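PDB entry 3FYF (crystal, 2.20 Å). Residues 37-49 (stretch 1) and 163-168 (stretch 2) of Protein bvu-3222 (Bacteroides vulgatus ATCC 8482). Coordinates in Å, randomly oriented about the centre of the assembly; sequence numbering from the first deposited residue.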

ATOM      1  N   VAL B  37     -15.559   6.775  11.527  1.00 54.79           N
ATOM      2  CA  VAL B  37     -16.515   7.848  11.834  1.00 51.47           C
ATOM      3  C   VAL B  37     -15.812   9.213  11.914  1.00 53.04           C
ATOM      4  O   VAL B  37     -16.307  10.209  11.371  1.00 50.15           O
ATOM      5  CB  VAL B  37     -17.313   7.528  13.135  1.00 52.45           C
ATOM      6  CG1 VAL B  37     -18.256   8.668  13.519  1.00 53.17           C
ATOM      7  CG2 VAL B  37     -18.102   6.225  12.978  1.00 55.80           C
ATOM      8  N   GLN B  38     -14.642   9.235  12.553  1.00 52.87           N
ATOM      9  CA  GLN B  38     -13.767  10.413  12.570  1.00 53.56           C
ATOM     10  C   GLN B  38     -13.323  10.865  11.180  1.00 54.04           C
ATOM     11  O   GLN B  38     -13.200  12.067  10.938  1.00 57.44           O
ATOM     12  CB  GLN B  38     -12.530  10.157  13.434  1.00 54.33           C
ATOM     13  CG  GLN B  38     -12.777  10.230  14.941  1.00 55.95           C
ATOM     14  CD  GLN B  38     -11.518   9.976  15.758  1.00 61.39           C
ATOM     15  OE1 GLN B  38     -10.471   9.596  15.224  1.00 68.92           O
ATOM     16  NE2 GLN B  38     -11.616  10.184  17.068  1.00 75.27           N
ATOM     17  N   ALA B  39     -13.065   9.910  10.284  1.00 51.75           N
ATOM     18  CA  ALA B  39     -12.679  10.217   8.903  1.00 51.62           C
ATOM     19  C   ALA B  39     -13.864  10.749   8.088  1.00 48.48           C
ATOM     20  O   ALA B  39     -13.711  11.709   7.335  1.00 51.36           O
ATOM     21  CB  ALA B  39     -12.060   8.994   8.223  1.00 51.53           C
ATOM     22  N   ILE B  40     -15.028  10.116   8.254  1.00 48.41           N
ATOM     23  CA  ILE B  40     -16.298  10.548   7.643  1.00 49.84           C
ATOM     24  C   ILE B  40     -16.613  11.995   8.025  1.00 52.38           C
ATOM     25  O   ILE B  40     -16.843  12.839   7.152  1.00 53.35           O
ATOM     26  CB  ILE B  40     -17.482   9.625   8.086  1.00 52.67           C
ATOM     27  CG1 ILE B  40     -17.292   8.196   7.581  1.00 57.73           C
ATOM     28  CG2 ILE B  40     -18.846  10.173   7.628  1.00 54.03           C
ATOM     29  CD1 ILE B  40     -17.581   8.015   6.127  1.00 50.45           C
ATOM     30  N   ASN B  41     -16.594  12.267   9.332  1.00 55.00           N
ATOM     31  CA  ASN B  41     -16.839  13.608   9.879  1.00 59.85           C
ATOM     32  C   ASN B  41     -15.794  14.641   9.478  1.00 59.54           C
ATOM     33  O   ASN B  41     -16.115  15.817   9.314  1.00 64.78           O
ATOM     34  CB  ASN B  41     -16.965  13.557  11.403  1.00 60.85           C
ATOM     35  CG  ASN B  41     -18.206  12.811  11.863  1.00 63.09           C
ATOM     36  OD1 ASN B  41     -19.181  12.675  11.121  1.00 70.95           O
ATOM     37  ND2 ASN B  41     -18.173  12.321  13.092  1.00 65.50           N
ATOM     38  N   ALA B  42     -14.551  14.197   9.307  1.00 61.15           N
ATOM     39  CA  ALA B  42     -13.488  15.067   8.817  1.00 56.04           C
ATOM     40  C   ALA B  42     -13.725  15.453   7.362  1.00 55.47           C
ATOM     41  O   ALA B  42     -13.462  16.592   6.970  1.00 55.56           O
ATOM     42  CB  ALA B  42     -12.145  14.404   8.971  1.00 57.46           C
ATOM     43  N   LEU B  43     -14.231  14.507   6.573  1.00 52.91           N
ATOM     44  CA  LEU B  43     -14.515  14.747   5.155  1.00 55.71           C
ATOM     45  C   LEU B  43     -15.732  15.646   4.973  1.00 55.16           C
ATOM     46  O   LEU B  43     -15.726  16.520   4.112  1.00 54.64           O
ATOM     47  CB  LEU B  43     -14.729  13.430   4.399  1.00 53.23           C
ATOM     48  CG  LEU B  43     -13.537  12.518   4.089  1.00 51.75           C
ATOM     49  CD1 LEU B  43     -14.045  11.161   3.609  1.00 53.72           C
ATOM     50  CD2 LEU B  43     -12.587  13.129   3.068  1.00 50.06           C
ATOM     51  N   LYS B  44     -16.760  15.410   5.789  1.00 58.08           N
ATOM     52  CA  LYS B  44     -17.998  16.192   5.789  1.00 58.90           C
ATOM     53  C   LYS B  44     -17.734  17.648   6.139  1.00 61.24           C
ATOM     54  O   LYS B  44     -18.242  18.551   5.478  1.00 63.08           O
ATOM     55  CB  LYS B  44     -19.009  15.602   6.779  1.00 58.32           C
ATOM     56  CG  LYS B  44     -19.733  14.374   6.270  1.00 56.34           C
ATOM     57  CD  LYS B  44     -20.760  13.873   7.265  1.00 70.50           C
ATOM     58  CE  LYS B  44     -21.554  12.703   6.694  1.00 76.89           C
ATOM     59  NZ  LYS B  44     -22.351  13.083   5.493  1.00 80.43           N
ATOM     60  N   ASN B  45     -16.914  17.867   7.164  1.00 65.32           N
ATOM     61  CA  ASN B  45     -16.591  19.218   7.621  1.00 66.43           C
ATOM     62  C   ASN B  45     -15.458  19.897   6.838  1.00 64.70           C
ATOM     63  O   ASN B  45     -15.122  21.056   7.105  1.00 66.85           O
ATOM     64  CB  ASN B  45     -16.307  19.218   9.127  1.00 66.88           C
ATOM     65  CG  ASN B  45     -17.492  18.721   9.947  1.00 72.95           C
ATOM     66  OD1 ASN B  45     -17.317  18.053  10.968  1.00 78.28           O
ATOM     67  ND2 ASN B  45     -18.707  19.041   9.500  1.00 74.21           N
ATOM     68  N   GLY B  46     -14.887  19.174   5.873  1.00 62.37           N
ATOM     69  CA  GLY B  46     -13.831  19.688   4.998  1.00 58.19           C
ATOM     70  C   GLY B  46     -12.548  20.044   5.728  1.00 58.91           C
ATOM     71  O   GLY B  46     -11.837  20.971   5.336  1.00 59.15           O
ATOM     72  N   SER B  47     -12.270  19.309   6.799  1.00 58.28           N
ATOM     73  CA  SER B  47     -11.110  19.562   7.643  1.00 58.77           C
ATOM     74  C   SER B  47     -10.403  18.237   7.909  1.00 55.00           C
ATOM     75  O   SER B  47     -10.698  17.545   8.888  1.00 56.41           O
ATOM     76  CB  SER B  47     -11.537  20.245   8.952  1.00 59.51           C
ATOM     77  OG  SER B  47     -10.415  20.680   9.705  1.00 61.03           O
ATOM     78  N   PHE B  48      -9.478  17.885   7.020  1.00 54.80           N
ATOM     79  CA  PHE B  48      -8.820  16.577   7.061  1.00 54.82           C
ATOM     80  C   PHE B  48      -7.426  16.567   6.456  1.00 53.79           C
ATOM     81  O   PHE B  48      -7.030  17.473   5.717  1.00 49.29           O
ATOM     82  CB  PHE B  48      -9.676  15.499   6.369  1.00 54.36           C
ATOM     83  CG  PHE B  48      -9.907  15.744   4.898  1.00 54.44           C
ATOM     84  CD1 PHE B  48      -8.986  15.301   3.945  1.00 56.35           C
ATOM     85  CD2 PHE B  48     -11.055  16.393   4.466  1.00 49.80           C
ATOM     86  CE1 PHE B  48      -9.196  15.528   2.595  1.00 55.91           C
ATOM     87  CE2 PHE B  48     -11.277  16.616   3.120  1.00 49.53           C
ATOM     88  CZ  PHE B  48     -10.344  16.179   2.182  1.00 58.84           C
ATOM     89  N   VAL B  49      -6.698  15.503   6.765  1.00 51.12           N
ATOM     90  CA  VAL B  49      -5.401  15.247   6.153  1.00 51.66           C
ATOM     91  C   VAL B  49      -5.259  13.743   5.904  1.00 51.27           C
ATOM     92  O   VAL B  49      -5.681  12.926   6.728  1.00 50.21           O
ATOM     93  CB  VAL B  49      -4.238  15.865   7.011  1.00 52.31           C
ATOM     94  CG1 VAL B  49      -4.585  15.809   8.451  1.00 47.75           C
ATOM     95  CG2 VAL B  49      -2.874  15.215   6.752  1.00 43.31           C
ATOM     96  N   TYR B 163      -3.491   7.012   5.960  1.00 40.59           N
ATOM     97  CA  TYR B 163      -4.525   7.141   6.982  1.00 45.64           C
ATOM     98  C   TYR B 163      -5.181   8.514   6.910  1.00 47.12           C
ATOM     99  O   TYR B 163      -4.496   9.534   6.901  1.00 46.49           O
ATOM    100  CB  TYR B 163      -3.928   6.885   8.381  1.00 48.16           C
ATOM    101  CG  TYR B 163      -3.336   5.496   8.527  1.00 41.70           C
ATOM    102  CD1 TYR B 163      -4.133   4.415   8.904  1.00 41.78           C
ATOM    103  CD2 TYR B 163      -1.987   5.255   8.254  1.00 42.72           C
ATOM    104  CE1 TYR B 163      -3.597   3.125   9.010  1.00 31.05           C
ATOM    105  CE2 TYR B 163      -1.445   3.973   8.353  1.00 40.64           C
ATOM    106  CZ  TYR B 163      -2.248   2.921   8.741  1.00 40.52           C
ATOM    107  OH  TYR B 163      -1.707   1.659   8.852  1.00 54.83           O
ATOM    108  N   LEU B 164      -6.510   8.521   6.839  1.00 50.79           N
ATOM    109  CA  LEU B 164      -7.294   9.752   6.770  1.00 48.11           C
ATOM    110  C   LEU B 164      -7.753  10.187   8.169  1.00 49.87           C
ATOM    111  O   LEU B 164      -8.581   9.518   8.793  1.00 44.45           O
ATOM    112  CB  LEU B 164      -8.503   9.541   5.854  1.00 46.77           C
ATOM    113  CG  LEU B 164      -9.273  10.758   5.343  1.00 53.41           C
ATOM    114  CD1 LEU B 164      -8.378  11.662   4.505  1.00 49.63           C
ATOM    115  CD2 LEU B 164     -10.451  10.283   4.528  1.00 48.90           C
ATOM    116  N   VAL B 165      -7.211  11.305   8.652  1.00 51.88           N
ATOM    117  CA  VAL B 165      -7.482  11.783  10.023  1.00 50.46           C
ATOM    118  C   VAL B 165      -8.082  13.191  10.019  1.00 53.03           C
ATOM    119  O   VAL B 165      -7.913  13.927   9.034  1.00 50.62           O
ATOM    120  CB  VAL B 165      -6.206  11.744  10.942  1.00 46.34           C
ATOM    121  CG1 VAL B 165      -5.800  10.312  11.259  1.00 49.97           C
ATOM    122  CG2 VAL B 165      -5.048  12.528  10.336  1.00 46.71           C
ATOM    123  N   PRO B 166      -8.813  13.565  11.100  1.00 56.41           N
ATOM    124  CA  PRO B 166      -9.219  14.966  11.209  1.00 58.17           C
ATOM    125  C   PRO B 166      -8.015  15.877  11.334  1.00 59.92           C
ATOM    126  O   PRO B 166      -7.026  15.506  11.972  1.00 59.91           O
ATOM    127  CB  PRO B 166     -10.045  14.999  12.502  1.00 55.11           C
ATOM    128  CG  PRO B 166     -10.484  13.605  12.712  1.00 52.86           C
ATOM    129  CD  PRO B 166      -9.344  12.767  12.223  1.00 53.11           C
ATOM    130  N   TYR B 167      -8.094  17.037  10.686  1.00 65.79           N
ATOM    131  CA  TYR B 167      -7.066  18.059  10.796  1.00 68.67           C
ATOM    132  C   TYR B 167      -6.943  18.497  12.253  1.00 69.67           C
ATOM    133  O   TYR B 167      -7.940  18.770  12.921  1.00 70.69           O
ATOM    134  CB  TYR B 167      -7.376  19.257   9.884  1.00 70.96           C
ATOM    135  CG  TYR B 167      -6.472  20.450  10.121  1.00 77.97           C
ATOM    136  CD1 TYR B 167      -5.205  20.510   9.545  1.00 78.15           C
ATOM    137  CD2 TYR B 167      -6.880  21.513  10.935  1.00 81.20           C
ATOM    138  CE1 TYR B 167      -4.364  21.596   9.771  1.00 82.28           C
ATOM    139  CE2 TYR B 167      -6.045  22.604  11.168  1.00 81.99           C
ATOM    140  CZ  TYR B 167      -4.790  22.638  10.580  1.00 79.55           C
ATOM    141  OH  TYR B 167      -3.960  23.712  10.802  1.00 85.28           O
ATOM    142  N   ASN B 168      -5.715  18.624  12.705  1.00 72.61           N
ATOM    143  CA  ASN B 168      -5.412  18.820  14.086  1.00 77.29           C
ATOM    144  C   ASN B 168      -4.310  19.864  14.177  1.00 79.67           C
ATOM    145  O   ASN B 168      -3.194  19.631  13.763  1.00 76.80           O
ATOM    146  CB  ASN B 168      -4.938  17.504  14.661  1.00 80.25           C
ATOM    147  CG  ASN B 168      -4.679  17.579  16.128  1.00 86.12           C
ATOM    148  OD1 ASN B 168      -5.555  17.336  16.926  1.00 96.13           O
ATOM    149  ND2 ASN B 168      -3.467  17.921  16.494  1.00 86.21           N
TER

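Stretch 1 runs as a helix (37-44), turns, and leaves as a strand that pairs antiparallel with strand 163-166 of stretch 2. The helix crosses that strand at 66°, with axes 6.9 Å apart at closest approach, and together the stretches bury 551 Å². Val 37 does not reach stretch 2; contact opens at Gln 38, whose backbone O lies 3.6 Å from CG of Pro 166. At Ala 39 the backbones lie close: Ala 39 CA is 5.5 Å from Val 165 CA, and Ala 39 CB is 3.6 Å from Leu 164 O. One turn on from Gln 38, Ala 42 points toward the strand, and its CB rests 3.7 Å from CA of Pro 166. Leu 43 starts sideways, yet its end comes nearer, placing CD1 3.8 Å from CD2 of Leu 164. The helix closes in a Schellman motif: Gly 46 takes positive phi, a conformation that favours glycine, while Ser 47 N bonds back to Ala 42 O (3.0 Å). This reversal brings the chain alongside stretch 2, where Tyr 167 N donates to Ser 47 O at 3.2 Å and a nearly straight 177°. Phe 48 pairs with Pro 166 without hydrogen bonds, which suits a proline nitrogen that has no proton to give; Phe 48 CA instead makes a CA-H...O contact with Val 165 O at 3.4 Å. The Phe 48 ring meets Leu 164 obliquely, Phe 48 CD1 to Leu 164 CD1 at 3.7 Å, so Leu 164 joins apolar side chains of helix and strand. Val 49 makes two hydrogen bonds to Val 165: Val 49 N to Val 165 O at 3.0 Å, and Val 165 N to Val 49 O at 2.9 Å. Their side chains share one sheet face and touch, CG1 of Val 49 lying 3.8 Å from CG2 of Val 165.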